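Local coordinates for immunoglobulin-like protein (PDB 3N6Y), which is of unknown function but has an immunoglobulin-like beta-sandwich fold and is probably exported, at residues H111-F123 / R127-R137. Sequence-based numbering, arbitrary orientation.
Sequences HEVVKGEWRLMVF and RLLAEKSFDVR
The C-terminal beta hairpin of this immunoglobulin-like sandwich pairs strand 116-123 antiparallel with strand 127-136, W118 opposite F134 and L120 opposite K132 in hydrogen-bonded pairs. Near the turn a classic bulge sets L129 and A130 against V122: V122 O takes L129 N at 2.7 Å and A130 N only weakly. At the far end G116 adopts backbone angles that would jam a CB against the preceding carbonyl oxygen and so by themselves call for glycine; its N and O both bond V136.

W118, L120, V122, A130, F134 and V136 lie on the largely apolar face turned into the sandwich, toward residues such as F52, M54 and M103; K132, also on it, ends in a cation-pi contact with Y14. The W118 indole sends NE1 almost straight to V114 O (2.9 Å, 173°), in both the ring and carbonyl planes, which pins its rotation; V136 CG2 packs obliquely against W118 CD1 at 3.5 Å. L120 CD2 touches F134 CE2.

E117, R119, M121 (present as selenomethionine) and F123 share the other face with S133, E131 and L128. The extended R119 grips E131 side-on, NE (2.7 Å) and NH2 (2.9 Å) both reaching OE1, with guanidinium and carboxylate only 3° from coplanar. With chi1 at -177° and the branch turned by chi2, L128 CD1 comes over the F123 ring in a CH-pi contact, 3.9 Å from the centroid. The hairpin thus joins a largely apolar inner face, where the indole N-H is satisfied, to a mixed face on which the R119-E131 pair ties the two strands.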
ATOM      1  N   HIS A 111      -3.219  18.753  -2.234  1.00 15.25           N
ATOM      2  CA  HIS A 111      -4.577  18.207  -2.174  1.00 14.80           C
ATOM      3  C   HIS A 111      -4.598  16.745  -1.693  1.00 14.20           C
ATOM      4  O   HIS A 111      -5.671  16.205  -1.378  1.00 14.08           O
ATOM      5  CB  HIS A 111      -5.271  18.320  -3.541  1.00 15.40           C
ATOM      6  CG  HIS A 111      -4.574  17.584  -4.636  1.00 15.44           C
ATOM      7  ND1 HIS A 111      -3.661  18.190  -5.475  1.00 16.21           N
ATOM      8  CD2 HIS A 111      -4.671  16.295  -5.033  1.00 15.28           C
ATOM      9  CE1 HIS A 111      -3.225  17.291  -6.348  1.00 16.71           C
ATOM     10  NE2 HIS A 111      -3.839  16.136  -6.121  1.00 15.51           N
ATOM     11  N   GLU A 112      -3.450  16.078  -1.727  1.00 14.60           N
ATOM     12  CA  GLU A 112      -3.368  14.700  -1.268  1.00 14.21           C
ATOM     13  C   GLU A 112      -3.277  14.574   0.262  1.00 14.89           C
ATOM     14  O   GLU A 112      -3.573  13.500   0.844  1.00 15.78           O
ATOM     15  CB  GLU A 112      -2.189  13.986  -1.943  1.00 14.59           C
ATOM     16  CG  GLU A 112      -2.326  13.873  -3.418  1.00 14.82           C
ATOM     17  CD  GLU A 112      -1.133  13.264  -4.077  1.00 16.04           C
ATOM     18  OE1 GLU A 112      -0.014  13.470  -3.601  1.00 17.24           O
ATOM     19  OE2 GLU A 112      -1.334  12.603  -5.110  1.00 16.96           O
ATOM     20  N   VAL A 113      -2.917  15.693   0.941  1.00 14.99           N
ATOM     21  CA  VAL A 113      -2.799  15.714   2.395  1.00 15.08           C
ATOM     22  C   VAL A 113      -4.178  15.895   2.981  1.00 16.43           C
ATOM     23  O   VAL A 113      -4.615  17.023   3.195  1.00 17.17           O
ATOM     24  CB  VAL A 113      -1.857  16.869   2.875  1.00 15.04           C
ATOM     25  CG1 VAL A 113      -1.725  16.866   4.439  1.00 15.73           C
ATOM     26  CG2 VAL A 113      -0.477  16.824   2.152  1.00 15.39           C
ATOM     27  N   VAL A 114      -4.860  14.772   3.227  1.00 15.82           N
ATOM     28  CA  VAL A 114      -6.218  14.800   3.734  1.00 16.30           C
ATOM     29  C   VAL A 114      -6.288  14.060   5.055  1.00 15.51           C
ATOM     30  O   VAL A 114      -5.986  12.851   5.152  1.00 14.93           O
ATOM     31  CB  VAL A 114      -7.202  14.161   2.738  1.00 16.94           C
ATOM     32  CG1 VAL A 114      -8.644  14.198   3.295  1.00 17.08           C
ATOM     33  CG2 VAL A 114      -7.106  14.853   1.389  1.00 16.39           C
ATOM     34  N   LYS A 115      -6.651  14.809   6.094  1.00 16.68           N
ATOM     35  CA  LYS A 115      -6.730  14.246   7.433  1.00 17.56           C
ATOM     36  C   LYS A 115      -7.875  13.257   7.521  1.00 17.98           C
ATOM     37  O   LYS A 115      -8.915  13.428   6.868  1.00 17.70           O
ATOM     38  CB  LYS A 115      -6.895  15.361   8.493  1.00 19.54           C
ATOM     39  CG  LYS A 115      -5.680  16.244   8.558  1.00 20.45           C
ATOM     40  CD  LYS A 115      -5.796  17.368   9.599  1.00 22.92           C
ATOM     41  CE  LYS A 115      -4.578  18.293   9.464  1.00 23.54           C
ATOM     42  NZ  LYS A 115      -4.698  19.634  10.115  1.00 27.87           N
ATOM     43  N   GLY A 116      -7.662  12.215   8.317  1.00 17.58           N
ATOM     44  CA  GLY A 116      -8.676  11.202   8.590  1.00 17.77           C
ATOM     45  C   GLY A 116      -8.124   9.794   8.406  1.00 17.60           C
ATOM     46  O   GLY A 116      -6.905   9.581   8.367  1.00 16.40           O
ATOM     47  N   GLU A 117      -9.017   8.828   8.260  1.00 17.64           N
ATOM     48  CA  GLU A 117      -8.618   7.418   8.146  0.50 18.74           C
ATOM     49  C   GLU A 117      -8.370   7.022   6.682  1.00 17.96           C
ATOM     50  O   GLU A 117      -9.235   7.232   5.812  1.00 18.61           O
ATOM     51  CB  GLU A 117      -9.682   6.496   8.767  0.50 20.67           C
ATOM     52  CG  GLU A 117      -9.432   5.009   8.468  0.50 22.09           C
ATOM     53  CD  GLU A 117     -10.152   4.055   9.404  0.50 24.03           C
ATOM     54  OE1 GLU A 117     -10.809   4.524  10.372  0.50 28.18           O
ATOM     55  OE2 GLU A 117     -10.040   2.826   9.197  0.50 25.42           O
ATOM     56  N   TRP A 118      -7.198   6.419   6.421  1.00 16.50           N
ATOM     57  CA  TRP A 118      -6.820   5.842   5.162  1.00 16.22           C
ATOM     58  C   TRP A 118      -6.630   4.348   5.445  1.00 17.00           C
ATOM     59  O   TRP A 118      -5.882   3.944   6.372  1.00 17.12           O
ATOM     60  CB  TRP A 118      -5.495   6.413   4.694  1.00 15.72           C
ATOM     61  CG  TRP A 118      -5.530   7.850   4.312  1.00 14.81           C
ATOM     62  CD1 TRP A 118      -5.795   8.931   5.118  1.00 15.48           C
ATOM     63  CD2 TRP A 118      -5.215   8.360   3.041  1.00 15.14           C
ATOM     64  NE1 TRP A 118      -5.657  10.086   4.373  1.00 14.82           N
ATOM     65  CE2 TRP A 118      -5.309   9.761   3.100  1.00 15.30           C
ATOM     66  CE3 TRP A 118      -4.868   7.762   1.848  1.00 14.68           C
ATOM     67  CZ2 TRP A 118      -5.079  10.566   1.990  1.00 14.33           C
ATOM     68  CZ3 TRP A 118      -4.647   8.553   0.716  1.00 13.35           C
ATOM     69  CH2 TRP A 118      -4.739   9.944   0.816  1.00 14.30           C
ATOM     70  N   ARG A 119      -7.369   3.547   4.711  1.00 14.89           N
ATOM     71  CA  ARG A 119      -7.335   2.109   4.854  0.50 14.91           C
ATOM     72  C   ARG A 119      -6.722   1.553   3.572  1.00 14.73           C
ATOM     73  O   ARG A 119      -7.277   1.726   2.491  1.00 14.29           O
ATOM     74  CB  ARG A 119      -8.767   1.578   5.137  0.50 15.05           C
ATOM     75  CG  ARG A 119      -8.901   0.043   5.142  0.50 15.31           C
ATOM     76  CD  ARG A 119     -10.331  -0.421   5.454  0.50 16.16           C
ATOM     77  NE  ARG A 119     -10.439  -1.813   5.879  0.50 15.96           N
ATOM     78  CZ  ARG A 119     -11.596  -2.437   6.138  0.50 17.01           C
ATOM     79  NH1 ARG A 119     -12.766  -1.806   6.004  0.50 18.06           N
ATOM     80  NH2 ARG A 119     -11.586  -3.701   6.577  0.50 16.72           N
ATOM     81  N   LEU A 120      -5.568   0.889   3.693  1.00 12.81           N
ATOM     82  CA  LEU A 120      -4.810   0.325   2.575  1.00 13.52           C
ATOM     83  C   LEU A 120      -4.953  -1.180   2.623  1.00 14.52           C
ATOM     84  O   LEU A 120      -4.712  -1.808   3.674  1.00 13.49           O
ATOM     85  CB  LEU A 120      -3.326   0.701   2.725  1.00 13.89           C
ATOM     86  CG  LEU A 120      -2.932   2.071   2.118  1.00 14.62           C
ATOM     87  CD1 LEU A 120      -3.787   3.228   2.640  1.00 16.24           C
ATOM     88  CD2 LEU A 120      -1.481   2.359   2.413  1.00 16.11           C
HETATM   89  N   MSE A 121      -5.442  -1.744   1.549  1.00 12.57           N
HETATM   90  CA  MSE A 121      -5.805  -3.155   1.467  1.00 13.78           C
HETATM   91  C   MSE A 121      -5.195  -3.750   0.231  1.00 12.16           C
HETATM   92  O   MSE A 121      -5.395  -3.232  -0.872  1.00 14.51           O
HETATM   93  CB  MSE A 121      -7.349  -3.295   1.449  1.00 13.62           C
HETATM   94  CG  MSE A 121      -8.021  -2.616   2.615  1.00 14.79           C
HETATM   95 SE   MSE A 121      -9.973  -2.710   2.407  1.00 15.12          SE
HETATM   96  CE  MSE A 121     -10.231  -4.428   3.345  1.00 19.33           C
ATOM     97  N   VAL A 122      -4.430  -4.833   0.418  1.00 13.02           N
ATOM     98  CA  VAL A 122      -3.893  -5.617  -0.673  1.00 13.23           C
ATOM     99  C   VAL A 122      -4.719  -6.881  -0.899  1.00 12.97           C
ATOM    100  O   VAL A 122      -4.824  -7.720  -0.029  1.00 14.63           O
ATOM    101  CB  VAL A 122      -2.429  -6.113  -0.409  1.00 15.58           C
ATOM    102  CG1 VAL A 122      -1.884  -6.785  -1.700  1.00 17.65           C
ATOM    103  CG2 VAL A 122      -1.565  -5.012   0.026  1.00 18.27           C
ATOM    104  N   PHE A 123      -5.270  -6.978  -2.119  1.00 12.85           N
ATOM    105  CA  PHE A 123      -6.059  -8.142  -2.528  1.00 13.20           C
ATOM    106  C   PHE A 123      -5.389  -8.893  -3.667  1.00 13.31           C
ATOM    107  O   PHE A 123      -4.702  -8.291  -4.542  1.00 15.31           O
ATOM    108  CB  PHE A 123      -7.418  -7.691  -3.076  1.00 13.57           C
ATOM    109  CG  PHE A 123      -8.342  -7.140  -2.044  1.00 13.81           C
ATOM    110  CD1 PHE A 123      -8.366  -5.783  -1.685  1.00 13.76           C
ATOM    111  CD2 PHE A 123      -9.231  -7.972  -1.437  1.00 14.50           C
ATOM    112  CE1 PHE A 123      -9.249  -5.311  -0.710  1.00 14.06           C
ATOM    113  CE2 PHE A 123     -10.110  -7.494  -0.432  1.00 14.23           C
ATOM    114  CZ  PHE A 123     -10.116  -6.165  -0.106  1.00 14.76           C
ATOM    115  N   ARG A 127      -9.555 -12.041  -2.542  1.00 14.39           N
ATOM    116  CA  ARG A 127      -8.926 -12.432  -1.300  1.00 14.57           C
ATOM    117  C   ARG A 127      -8.004 -11.348  -0.784  1.00 13.95           C
ATOM    118  O   ARG A 127      -7.106 -10.877  -1.471  1.00 15.01           O
ATOM    119  CB  ARG A 127      -8.122 -13.729  -1.452  1.00 16.27           C
ATOM    120  CG  ARG A 127      -7.488 -14.242  -0.146  1.00 18.50           C
ATOM    121  CD  ARG A 127      -6.968 -15.642  -0.304  1.00 20.99           C
ATOM    122  NE  ARG A 127      -6.046 -15.659  -1.415  1.00 22.55           N
ATOM    123  CZ  ARG A 127      -4.720 -15.839  -1.349  1.00 23.71           C
ATOM    124  NH1 ARG A 127      -4.084 -16.072  -0.209  1.00 26.16           N
ATOM    125  NH2 ARG A 127      -4.019 -15.797  -2.471  1.00 25.73           N
ATOM    126  N   LEU A 128      -8.257 -10.969   0.449  1.00 14.10           N
ATOM    127  CA  LEU A 128      -7.427  -9.991   1.130  1.00 14.04           C
ATOM    128  C   LEU A 128      -6.171 -10.643   1.670  1.00 14.46           C
ATOM    129  O   LEU A 128      -6.262 -11.610   2.443  1.00 16.21           O
ATOM    130  CB  LEU A 128      -8.212  -9.438   2.319  1.00 14.10           C
ATOM    131  CG  LEU A 128      -7.518  -8.340   3.117  1.00 15.78           C
ATOM    132  CD1 LEU A 128      -7.217  -7.121   2.259  1.00 15.46           C
ATOM    133  CD2 LEU A 128      -8.407  -8.021   4.334  1.00 15.13           C
ATOM    134  N   LEU A 129      -5.004 -10.127   1.286  1.00 14.61           N
ATOM    135  CA  LEU A 129      -3.736 -10.634   1.778  1.00 15.94           C
ATOM    136  C   LEU A 129      -3.283  -9.860   3.051  1.00 15.77           C
ATOM    137  O   LEU A 129      -2.751 -10.452   4.016  1.00 18.07           O
ATOM    138  CB  LEU A 129      -2.692 -10.504   0.680  1.00 16.54           C
ATOM    139  CG  LEU A 129      -2.927 -11.480  -0.466  1.00 18.44           C
ATOM    140  CD1 LEU A 129      -2.027 -11.176  -1.639  1.00 19.43           C
ATOM    141  CD2 LEU A 129      -2.721 -12.956   0.042  1.00 21.25           C
ATOM    142  N   ALA A 130      -3.443  -8.538   3.028  1.00 15.23           N
ATOM    143  CA  ALA A 130      -2.985  -7.679   4.120  1.00 16.55           C
ATOM    144  C   ALA A 130      -3.746  -6.365   4.144  1.00 15.04           C
ATOM    145  O   ALA A 130      -4.151  -5.885   3.087  1.00 14.41           O
ATOM    146  CB  ALA A 130      -1.488  -7.433   4.019  1.00 16.57           C
ATOM    147  N   GLU A 131      -3.888  -5.794   5.326  1.00 15.94           N
ATOM    148  CA  GLU A 131      -4.526  -4.470   5.441  1.00 15.01           C
ATOM    149  C   GLU A 131      -4.007  -3.713   6.624  1.00 15.80           C
ATOM    150  O   GLU A 131      -3.625  -4.334   7.642  1.00 15.64           O
ATOM    151  CB  GLU A 131      -6.062  -4.595   5.521  1.00 16.46           C
ATOM    152  CG  GLU A 131      -6.648  -4.998   6.847  1.00 20.05           C
ATOM    153  CD  GLU A 131      -8.166  -4.882   6.815  1.00 24.39           C
ATOM    154  OE1 GLU A 131      -8.660  -3.794   6.411  1.00 30.06           O
ATOM    155  OE2 GLU A 131      -8.839  -5.847   7.214  1.00 27.25           O
ATOM    156  N   LYS A 132      -4.029  -2.385   6.515  1.00 15.29           N
ATOM    157  CA  LYS A 132      -3.764  -1.521   7.628  1.00 14.84           C
ATOM    158  C   LYS A 132      -4.509  -0.216   7.485  1.00 13.64           C
ATOM    159  O   LYS A 132      -4.588   0.335   6.357  1.00 16.97           O
ATOM    160  CB  LYS A 132      -2.264  -1.210   7.757  1.00 15.28           C
ATOM    161  CG  LYS A 132      -1.822  -1.026   9.203  1.00 17.70           C
ATOM    162  CD  LYS A 132      -1.759  -2.380   9.973  1.00 20.55           C
ATOM    163  CE  LYS A 132      -1.452  -2.190  11.388  1.00 22.81           C
ATOM    164  NZ  LYS A 132      -1.610  -3.411  12.227  1.00 25.24           N
ATOM    165  N   SER A 133      -5.008   0.244   8.652  1.00 15.24           N
ATOM    166  CA  SER A 133      -5.721   1.533   8.777  1.00 15.63           C
ATOM    167  C   SER A 133      -4.780   2.552   9.392  1.00 16.41           C
ATOM    168  O   SER A 133      -4.246   2.293  10.492  1.00 17.68           O
ATOM    169  CB  SER A 133      -6.997   1.383   9.612  1.00 17.86           C
ATOM    170  OG  SER A 133      -7.945   0.636   8.865  1.00 21.73           O
ATOM    171  N   PHE A 134      -4.586   3.684   8.704  1.00 15.10           N
ATOM    172  CA  PHE A 134      -3.763   4.804   9.202  1.00 15.64           C
ATOM    173  C   PHE A 134      -4.591   6.051   9.499  1.00 17.43           C
ATOM    174  O   PHE A 134      -5.507   6.359   8.743  1.00 18.17           O
ATOM    175  CB  PHE A 134      -2.705   5.172   8.204  1.00 15.27           C
ATOM    176  CG  PHE A 134      -1.817   4.037   7.861  1.00 14.09           C
ATOM    177  CD1 PHE A 134      -0.642   3.834   8.540  1.00 14.58           C
ATOM    178  CD2 PHE A 134      -2.139   3.180   6.776  1.00 14.10           C
ATOM    179  CE1 PHE A 134       0.180   2.788   8.207  1.00 14.50           C
ATOM    180  CE2 PHE A 134      -1.327   2.129   6.455  1.00 13.67           C
ATOM    181  CZ  PHE A 134      -0.169   1.936   7.162  1.00 14.57           C
ATOM    182  N   ASP A 135      -4.213   6.746  10.566  1.00 17.70           N
ATOM    183  CA  ASP A 135      -4.849   7.987  11.020  0.70 18.77           C
ATOM    184  C   ASP A 135      -3.893   9.123  10.661  1.00 18.76           C
ATOM    185  O   ASP A 135      -2.806   9.209  11.242  1.00 18.01           O
ATOM    186  CB  ASP A 135      -5.066   7.918  12.546  0.70 21.16           C
ATOM    187  CG  ASP A 135      -5.569   9.208  13.128  0.70 23.21           C
ATOM    188  OD1 ASP A 135      -6.520   9.780  12.563  0.70 24.02           O
ATOM    189  OD2 ASP A 135      -5.001   9.664  14.158  0.70 24.50           O
ATOM    190  N   VAL A 136      -4.316   9.960   9.713  1.00 18.50           N
ATOM    191  CA  VAL A 136      -3.520  11.053   9.190  1.00 17.85           C
ATOM    192  C   VAL A 136      -4.017  12.307   9.908  1.00 19.82           C
ATOM    193  O   VAL A 136      -5.194  12.654   9.851  1.00 18.39           O
ATOM    194  CB  VAL A 136      -3.659  11.171   7.675  1.00 17.52           C
ATOM    195  CG1 VAL A 136      -3.049  12.487   7.133  1.00 17.42           C
ATOM    196  CG2 VAL A 136      -3.057   9.924   7.005  1.00 16.28           C
ATOM    197  N   ARG A 137      -3.125  12.959  10.629  1.00 21.06           N
ATOM    198  CA  ARG A 137      -3.504  14.201  11.289  0.50 23.49           C
ATOM    199  C   ARG A 137      -2.330  15.117  11.487  1.00 23.48           C
ATOM    200  O   ARG A 137      -1.176  14.734  11.278  1.00 21.34           O
ATOM    201  CB  ARG A 137      -4.208  13.936  12.615  0.50 26.59           C
ATOM    202  CG  ARG A 137      -3.333  13.464  13.744  0.50 27.53           C
ATOM    203  CD  ARG A 137      -4.232  13.034  14.910  0.50 31.10           C
ATOM    204  NE  ARG A 137      -3.511  12.892  16.171  0.50 33.25           N
ATOM    205  CZ  ARG A 137      -3.956  12.183  17.203  0.50 35.14           C
ATOM    206  NH1 ARG A 137      -5.123  11.561  17.119  0.50 36.90           N
ATOM    207  NH2 ARG A 137      -3.242  12.101  18.318  0.50 37.04           N
ATOM    208  OXT ARG A 137      -2.569  16.266  11.852  0.50 25.44           O
TER
HETATM  209  O   HOH W   1      -4.494  17.858  12.912  1.00 37.46           O